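Local coordinates for hypothetical protein DR_0824 (Deinococcus radiodurans, PDB 2IMR) that catalyses the zinc-dependent deamination of aminodeoxyfutalosine to futalosine in menaquinone biosynthesis and, to a lesser extent, deaminates adenosine and several related nucleosides, at residues 407-410 / 411-414. Numbering follows the deposited sequence.
Sequences TWQE and GFRW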
# COMPACT_ATOMS: atom_id res chain seq x y z
N THR A 407 23.69 -12.03 10.46
CA THR A 407 24.67 -10.98 10.21
C THR A 407 24.01 -9.64 10.51
O THR A 407 22.93 -9.35 10.00
CB THR A 407 25.13 -10.97 8.73
OG1 THR A 407 25.71 -12.23 8.39
CG2 THR A 407 26.16 -9.87 8.51
N TRP A 408 24.65 -8.82 11.36
CA TRP A 408 24.10 -7.51 11.67
C TRP A 408 24.28 -6.62 10.45
O TRP A 408 25.40 -6.46 9.96
CB TRP A 408 24.83 -6.88 12.87
CG TRP A 408 24.50 -5.42 13.06
CD1 TRP A 408 25.35 -4.36 12.90
CD2 TRP A 408 23.23 -4.86 13.42
NE1 TRP A 408 24.69 -3.18 13.14
CE2 TRP A 408 23.39 -3.46 13.45
CE3 TRP A 408 21.97 -5.41 13.70
CZ2 TRP A 408 22.33 -2.59 13.77
CZ3 TRP A 408 20.92 -4.54 14.02
CH2 TRP A 408 21.11 -3.15 14.04
N GLN A 409 23.19 -6.05 9.95
CA GLN A 409 23.25 -5.19 8.78
C GLN A 409 22.89 -3.75 9.11
O GLN A 409 21.95 -3.49 9.87
CB GLN A 409 22.31 -5.70 7.69
CG GLN A 409 22.68 -7.07 7.13
CD GLN A 409 21.80 -7.48 5.97
OE1 GLN A 409 21.99 -8.54 5.37
NE2 GLN A 409 20.82 -6.64 5.63
N GLU A 410 23.64 -2.81 8.54
CA GLU A 410 23.39 -1.40 8.78
C GLU A 410 21.99 -1.05 8.30
O GLU A 410 21.39 -0.07 8.74
CB GLU A 410 24.43 -0.55 8.04
CG GLU A 410 24.41 0.91 8.46
CD GLU A 410 25.61 1.68 7.93
OE1 GLU A 410 25.43 2.48 6.99
OE2 GLU A 410 26.72 1.48 8.47
N GLY A 411 21.46 -1.86 7.38
CA GLY A 411 20.12 -1.62 6.86
C GLY A 411 19.03 -1.74 7.91
O GLY A 411 17.91 -1.28 7.71
N PHE A 412 19.36 -2.37 9.04
CA PHE A 412 18.39 -2.56 10.13
C PHE A 412 18.29 -1.32 11.00
O PHE A 412 17.35 -1.17 11.78
CB PHE A 412 18.80 -3.75 11.01
CG PHE A 412 18.82 -5.06 10.28
CD1 PHE A 412 19.61 -6.11 10.75
CD2 PHE A 412 18.04 -5.26 9.15
CE1 PHE A 412 19.63 -7.34 10.10
CE2 PHE A 412 18.05 -6.49 8.49
CZ PHE A 412 18.84 -7.53 8.97
N ARG A 413 19.29 -0.45 10.89
CA ARG A 413 19.33 0.77 11.68
C ARG A 413 18.76 1.90 10.82
O ARG A 413 19.49 2.56 10.07
CB ARG A 413 20.78 1.03 12.08
CG ARG A 413 20.99 2.06 13.15
CD ARG A 413 22.40 1.91 13.75
NE ARG A 413 22.75 3.07 14.56
CZ ARG A 413 23.84 3.17 15.31
NH1 ARG A 413 24.71 2.17 15.36
NH2 ARG A 413 24.06 4.28 16.00
N TRP A 414 17.46 2.13 10.93
CA TRP A 414 16.78 3.15 10.13
C TRP A 414 17.36 4.57 10.16
O TRP A 414 17.27 5.29 9.16
CB TRP A 414 15.30 3.20 10.52
CG TRP A 414 14.52 1.98 10.11
CD1 TRP A 414 15.03 0.76 9.76
CD2 TRP A 414 13.10 1.86 10.03
NE1 TRP A 414 14.01 -0.12 9.48
CE2 TRP A 414 12.81 0.53 9.64
CE3 TRP A 414 12.03 2.74 10.26
CZ2 TRP A 414 11.50 0.06 9.47
CZ3 TRP A 414 10.72 2.27 10.09
CH2 TRP A 414 10.47 0.94 9.70
O HOH W 1 25.61 -0.22 13.40
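Gln409 O accepts from Phe412 N, and Glu410 O from Arg413 N, in a short 3-10 turn that Gly411 continues with ordinary right-handed helical backbone angles. The Phe412 N to Gln409 O bond, 2.9 Å long and nearly straight, is the i to i-3 link that defines such a turn. Phe412 CG stands anti to its own carbonyl carbon (chi1 -63°), which swings the ring back over the preceding residues, between Trp408 and Gln409. Gln409 suits its place by laying a methylene over one face, CB 4.0 Å from the Phe412 ring centroid in a CH-pi contact. Its flat side-chain amide lies nearly parallel to the ring, NE2 4.0 Å from Phe412 CZ. The Phe412 edge points toward the face of Trp408 in an offset edge-to-face pair, planes at 67°, while Trp408 CZ3 meets Phe412 CB at 3.8 Å. A flat, apolar residue suits this buried place, and an alanine here would probably strip Trp408 and Gln409 CB of their shared aromatic partner. Arg413 N bonds to Glu410 O at 3.0 Å, and its long, extended chain carries the guanidinium to Glu415, which forms a salt bridge with NE. One water in the indole plane accepts from Arg413 NH1 and Trp408 NE1. Trp414 points away from 407-410, its NE1 donating to Ala92 O. Phe412 thus packs the turn on itself, whereas Trp408, broad and apolar but for one N-H, attaches it to the small beta domain through Val59 and Val61 of strand 57-62; charge and water are left to Arg413 and that N-H.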